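Local coordinates for proximal thread matrix protein 1 (Mytilus galloprovincialis, PDB 4CN9) that probably binds collagen in the matrix of the mussel byssus through its two von Willebrand factor type A domains, and carries bound zinc, at residues 300-308 against 333-344. Residues are numbered along the deposited sequence; the frame is centred on the assembly and turned at random.
With SO4 (sulfate ion), chain G.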
ATOM      1  N   VAL A 300      -4.529  14.127  17.687  1.00 15.02           N
ATOM      2  CA  VAL A 300      -3.238  14.380  18.323  1.00 13.86           C
ATOM      3  C   VAL A 300      -2.647  15.586  17.615  1.00 16.43           C
ATOM      4  O   VAL A 300      -2.701  15.670  16.401  1.00 18.02           O
ATOM      5  CB  VAL A 300      -2.282  13.188  18.144  1.00 15.41           C
ATOM      6  CG1 VAL A 300      -0.885  13.496  18.684  1.00 16.12           C
ATOM      7  CG2 VAL A 300      -2.837  11.952  18.834  1.00 15.29           C
ATOM      8  N   THR A 301      -2.115  16.535  18.368  1.00 15.12           N
ATOM      9  CA  THR A 301      -1.403  17.642  17.766  1.00 16.27           C
ATOM     10  C   THR A 301       0.064  17.622  18.180  1.00 18.07           C
ATOM     11  O   THR A 301       0.427  17.028  19.213  1.00 16.71           O
ATOM     12  CB  THR A 301      -2.028  18.996  18.139  1.00 18.07           C
ATOM     13  OG1 THR A 301      -2.049  19.142  19.555  1.00 21.78           O
ATOM     14  CG2 THR A 301      -3.440  19.094  17.614  1.00 18.83           C
ATOM     15  N   PHE A 302       0.902  18.265  17.371  1.00 15.78           N
ATOM     16  CA  PHE A 302       2.326  18.358  17.671  1.00 14.42           C
ATOM     17  C   PHE A 302       2.888  19.746  17.397  1.00 16.84           C
ATOM     18  O   PHE A 302       2.465  20.431  16.477  1.00 14.40           O
ATOM     19  CB  PHE A 302       3.135  17.276  16.950  1.00 16.37           C
ATOM     20  CG  PHE A 302       2.954  17.253  15.457  1.00 17.32           C
ATOM     21  CD1 PHE A 302       3.763  18.028  14.638  1.00 17.24           C
ATOM     22  CD2 PHE A 302       1.997  16.437  14.872  1.00 14.79           C
ATOM     23  CE1 PHE A 302       3.607  18.009  13.265  1.00 17.59           C
ATOM     24  CE2 PHE A 302       1.833  16.405  13.496  1.00 14.83           C
ATOM     25  CZ  PHE A 302       2.629  17.195  12.691  1.00 17.26           C
ATOM     26  N   ALA A 303       3.795  20.168  18.271  1.00 16.37           N
ATOM     27  CA  ALA A 303       4.570  21.384  18.074  1.00 17.65           C
ATOM     28  C   ALA A 303       5.968  21.001  18.525  1.00 18.07           C
ATOM     29  O   ALA A 303       6.599  20.186  17.873  1.00 17.88           O
ATOM     30  CB  ALA A 303       3.998  22.536  18.864  1.00 19.13           C
ATOM     31  N   ASP A 304       6.464  21.523  19.637  1.00 16.34           N
ATOM     32  CA  ASP A 304       7.743  20.997  20.137  1.00 19.22           C
ATOM     33  C   ASP A 304       7.594  19.560  20.628  1.00 19.03           C
ATOM     34  O   ASP A 304       8.527  18.769  20.536  1.00 18.57           O
ATOM     35  CB  ASP A 304       8.325  21.869  21.248  1.00 24.93           C
ATOM     36  CG  ASP A 304       7.342  22.150  22.334  1.00 29.97           C
ATOM     37  OD1 ASP A 304       6.136  22.355  22.027  1.00 36.89           O
ATOM     38  OD2 ASP A 304       7.774  22.136  23.507  1.00 38.01           O
ATOM     39  N   ARG A 305       6.417  19.228  21.162  1.00 17.78           N
ATOM     40  CA  ARG A 305       6.137  17.867  21.630  1.00 15.80           C
ATOM     41  C   ARG A 305       4.745  17.503  21.146  1.00 19.28           C
ATOM     42  O   ARG A 305       4.210  18.210  20.296  1.00 19.33           O
ATOM     43  CB  ARG A 305       6.232  17.792  23.161  1.00 17.11           C
ATOM     44  CG  ARG A 305       7.650  18.030  23.717  1.00 19.71           C
ATOM     45  CD  ARG A 305       8.606  16.908  23.348  1.00 17.21           C
ATOM     46  NE  ARG A 305       9.956  17.085  23.922  1.00 23.12           N
ATOM     47  CZ  ARG A 305      10.994  17.658  23.303  1.00 21.43           C
ATOM     48  NH1 ARG A 305      10.871  18.155  22.080  1.00 19.69           N
ATOM     49  NH2 ARG A 305      12.169  17.742  23.919  1.00 26.56           N
ATOM     50  N   ALA A 306       4.165  16.415  21.654  1.00 18.08           N
ATOM     51  CA  ALA A 306       2.838  15.985  21.191  1.00 16.82           C
ATOM     52  C   ALA A 306       1.814  15.880  22.324  1.00 18.30           C
ATOM     53  O   ALA A 306       2.165  15.614  23.474  1.00 18.69           O
ATOM     54  CB  ALA A 306       2.932  14.675  20.427  1.00 18.10           C
ATOM     55  N   THR A 307       0.543  16.095  21.972  1.00 14.92           N
ATOM     56  CA  THR A 307      -0.541  16.132  22.937  1.00 16.74           C
ATOM     57  C   THR A 307      -1.767  15.461  22.359  1.00 15.37           C
ATOM     58  O   THR A 307      -2.214  15.824  21.269  1.00 15.62           O
ATOM     59  CB  THR A 307      -0.885  17.604  23.270  1.00 19.31           C
ATOM     60  OG1 THR A 307       0.284  18.247  23.761  1.00 21.63           O
ATOM     61  CG2 THR A 307      -1.993  17.719  24.288  1.00 20.71           C
ATOM     62  N   LYS A 308      -2.298  14.476  23.074  1.00 16.53           N
ATOM     63  CA  LYS A 308      -3.602  13.888  22.724  1.00 17.21           C
ATOM     64  C   LYS A 308      -4.706  14.847  23.121  1.00 17.18           C
ATOM     65  O   LYS A 308      -4.872  15.164  24.311  1.00 18.01           O
ATOM     66  CB  LYS A 308      -3.821  12.535  23.410  1.00 20.23           C
ATOM     67  CG  LYS A 308      -5.158  11.867  23.048  1.00 21.80           C
ATOM     68  CD  LYS A 308      -5.251  10.404  23.509  1.00 27.36           C
ATOM     69  CE  LYS A 308      -5.619  10.268  24.968  1.00 34.91           C
ATOM     70  NZ  LYS A 308      -5.977   8.855  25.335  1.00 33.22           N
ATOM     71  N   ILE A 333       5.013  27.826  20.220  1.00 28.18           N
ATOM     72  CA  ILE A 333       6.318  27.315  19.809  1.00 32.30           C
ATOM     73  C   ILE A 333       6.307  26.986  18.328  1.00 30.45           C
ATOM     74  O   ILE A 333       5.351  26.395  17.827  1.00 29.03           O
ATOM     75  CB  ILE A 333       6.680  26.014  20.559  1.00 31.31           C
ATOM     76  CG1 ILE A 333       6.414  26.166  22.059  1.00 39.65           C
ATOM     77  CG2 ILE A 333       8.133  25.615  20.283  1.00 29.50           C
ATOM     78  CD1 ILE A 333       7.260  27.218  22.728  1.00 39.06           C
ATOM     79  N   GLY A 334       7.372  27.362  17.634  1.00 26.72           N
ATOM     80  CA  GLY A 334       7.512  27.056  16.222  1.00 28.93           C
ATOM     81  C   GLY A 334       8.459  25.889  15.984  1.00 29.29           C
ATOM     82  O   GLY A 334       9.567  26.060  15.487  1.00 29.71           O
ATOM     83  N   GLN A 335       8.022  24.709  16.403  1.00 24.87           N
ATOM     84  CA  GLN A 335       8.687  23.453  16.106  1.00 23.39           C
ATOM     85  C   GLN A 335       7.594  22.513  15.630  1.00 23.13           C
ATOM     86  O   GLN A 335       6.409  22.766  15.866  1.00 20.01           O
ATOM     87  CB  GLN A 335       9.351  22.869  17.352  1.00 21.41           C
ATOM     88  CG  GLN A 335      10.642  23.533  17.763  1.00 30.68           C
ATOM     89  CD  GLN A 335      11.208  22.909  19.018  1.00 37.01           C
ATOM     90  OE1 GLN A 335      11.292  21.673  19.136  1.00 36.36           O
ATOM     91  NE2 GLN A 335      11.577  23.751  19.982  1.00 36.53           N
ATOM     92  N   THR A 336       7.987  21.429  14.968  1.00 21.69           N
ATOM     93  CA  THR A 336       7.042  20.422  14.496  1.00 19.40           C
ATOM     94  C   THR A 336       7.570  19.010  14.810  1.00 20.61           C
ATOM     95  O   THR A 336       8.367  18.446  14.068  1.00 22.78           O
ATOM     96  CB  THR A 336       6.762  20.549  12.967  1.00 23.24           C
ATOM     97  OG1 THR A 336       7.959  20.921  12.277  1.00 21.46           O
ATOM     98  CG2 THR A 336       5.705  21.609  12.689  1.00 26.76           C
ATOM     99  N   ALA A 337       7.098  18.440  15.904  1.00 17.24           N
ATOM    100  CA  ALA A 337       7.527  17.117  16.331  1.00 16.90           C
ATOM    101  C   ALA A 337       6.643  16.036  15.710  1.00 16.10           C
ATOM    102  O   ALA A 337       5.796  15.447  16.388  1.00 14.58           O
ATOM    103  CB  ALA A 337       7.486  17.029  17.842  1.00 17.53           C
ATOM    104  N   ILE A 338       6.852  15.790  14.422  1.00 15.26           N
ATOM    105  CA  ILE A 338       6.095  14.781  13.669  1.00 15.25           C
ATOM    106  C   ILE A 338       6.275  13.426  14.330  1.00 18.37           C
ATOM    107  O   ILE A 338       5.309  12.677  14.494  1.00 16.81           O
ATOM    108  CB  ILE A 338       6.581  14.714  12.207  1.00 17.52           C
ATOM    109  CG1 ILE A 338       6.366  16.053  11.502  1.00 19.58           C
ATOM    110  CG2 ILE A 338       5.867  13.637  11.425  1.00 18.62           C
ATOM    111  CD1 ILE A 338       7.120  16.168  10.197  1.00 20.04           C
ATOM    112  N   GLY A 339       7.511  13.117  14.728  1.00 16.20           N
ATOM    113  CA  GLY A 339       7.787  11.863  15.408  1.00 17.43           C
ATOM    114  C   GLY A 339       7.001  11.655  16.688  1.00 13.59           C
ATOM    115  O   GLY A 339       6.465  10.567  16.951  1.00 15.78           O
ATOM    116  N   ASP A 340       6.936  12.694  17.505  1.00 15.80           N
ATOM    117  CA  ASP A 340       6.193  12.625  18.770  1.00 16.65           C
ATOM    118  C   ASP A 340       4.694  12.428  18.524  1.00 16.33           C
ATOM    119  O   ASP A 340       4.032  11.666  19.239  1.00 16.77           O
ATOM    120  CB  ASP A 340       6.414  13.903  19.572  1.00 15.33           C
ATOM    121  CG  ASP A 340       7.792  13.976  20.194  1.00 23.60           C
ATOM    122  OD1 ASP A 340       8.799  13.976  19.446  1.00 23.28           O
ATOM    123  OD2 ASP A 340       7.856  14.037  21.443  1.00 28.37           O
ATOM    124  N   GLY A 341       4.165  13.123  17.518  1.00 15.74           N
ATOM    125  CA  GLY A 341       2.768  12.964  17.120  1.00 16.13           C
ATOM    126  C   GLY A 341       2.412  11.521  16.800  1.00 15.21           C
ATOM    127  O   GLY A 341       1.399  10.994  17.254  1.00 14.05           O
ATOM    128  N   LEU A 342       3.254  10.883  16.000  1.00 14.04           N
ATOM    129  CA  LEU A 342       3.055   9.486  15.627  1.00 16.65           C
ATOM    130  C   LEU A 342       3.205   8.542  16.832  1.00 17.48           C
ATOM    131  O   LEU A 342       2.404   7.613  16.992  1.00 16.11           O
ATOM    132  CB  LEU A 342       4.032   9.095  14.521  1.00 17.41           C
ATOM    133  CG  LEU A 342       3.772   9.725  13.146  1.00 20.50           C
ATOM    134  CD1 LEU A 342       4.929   9.485  12.221  1.00 17.52           C
ATOM    135  CD2 LEU A 342       2.470   9.206  12.525  1.00 20.51           C
ATOM    136  N   GLU A 343       4.229   8.769  17.663  1.00 15.91           N
ATOM    137  CA  GLU A 343       4.400   8.000  18.905  1.00 17.86           C
ATOM    138  C   GLU A 343       3.155   8.096  19.797  1.00 15.22           C
ATOM    139  O   GLU A 343       2.659   7.099  20.326  1.00 18.29           O
ATOM    140  CB  GLU A 343       5.633   8.482  19.694  1.00 17.71           C
ATOM    141  CG  GLU A 343       5.825   7.766  21.042  1.00 22.24           C
ATOM    142  CD  GLU A 343       6.467   8.650  22.134  1.00 34.08           C
ATOM    143  OE1 GLU A 343       6.282   9.897  22.150  1.00 38.98           O
ATOM    144  OE2 GLU A 343       7.163   8.087  22.995  1.00 29.90           O
ATOM    145  N   ASN A 344       2.655   9.312  19.967  1.00 14.68           N
ATOM    146  CA  ASN A 344       1.487   9.540  20.784  1.00 17.86           C
ATOM    147  C   ASN A 344       0.264   8.771  20.235  1.00 16.98           C
ATOM    148  O   ASN A 344      -0.483   8.151  21.000  1.00 18.37           O
ATOM    149  CB  ASN A 344       1.205  11.045  20.889  1.00 19.40           C
ATOM    150  CG  ASN A 344       0.162  11.375  21.937  1.00 23.32           C
ATOM    151  OD1 ASN A 344      -1.028  11.093  21.763  1.00 24.76           O
ATOM    152  ND2 ASN A 344       0.592  12.008  23.011  1.00 25.30           N
TER
HETATM  153  S   SO4 G1452      -9.619   7.096  24.976  1.00 37.43           S
HETATM  154  O1  SO4 G1452      -8.815   8.251  25.370  1.00 26.53           O
HETATM  155  O2  SO4 G1452     -10.677   7.517  24.047  1.00 26.52           O
HETATM  156  O3  SO4 G1452     -10.246   6.495  26.148  1.00 40.34           O
HETATM  157  O4  SO4 G1452      -8.715   6.137  24.351  1.00 38.84           O
HETATM  158  O   HOH W   1      13.356  19.835  20.909  1.00 40.14           O
HETATM  159  O   HOH W   2       2.555  13.478  25.060  1.00 19.24           O
HETATM  160  O   HOH W   3       5.652  14.388  23.360  1.00 21.83           O
HETATM  161  O   HOH W   4      -0.699  13.414  25.308  1.00 19.66           O
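F302 lies with one ring face over the start of helix 338-349, where CA of I338 is 4.1 Å from the ring centroid and only 12° off its normal, a CH-pi contact. Its chi1 of 56°, with CG between the backbone N and the carbonyl carbon, lays the ring along I338, whose CG1 is 3.8 Å from F302 CE1. CA of G341 is 4.2 Å from F302 CD2. A306 CB rests on D340 CB and the D340 carbonyl, while further along the helix the aliphatic part of N344 covers V300 CG1. At the turn, D304 CB meets Q335 OE1 at 3.6 Å, and D304 OD1 lies 3.8 Å from I333 CG1.

One direct hydrogen bond joins the segments: N of A337, at the helix N-cap, donates to O of A303 at 2.7 Å, in the carbonyl plane but bent at the hydrogen (132°). Beside it, CA of A303 makes a CA-H...O contact with Q335 O.

Water adds indirect links between the segments. One molecule joins R305 NH1 to Q335 OE1, which also accepts from N374; another accepts from both K308 N and N344 ND2. K308 NZ bonds to E348 O and to a sulfate, probably from the crystallisation liquor.

Edge hairpin 295-302/306-310 is thereby packed against helix 338-349, the axis of segment 338-344 passing 7.5 Å from those of 300-302 and 306-308, in the Rossmann-like alpha/beta sandwich of the second von Willebrand factor type A domain.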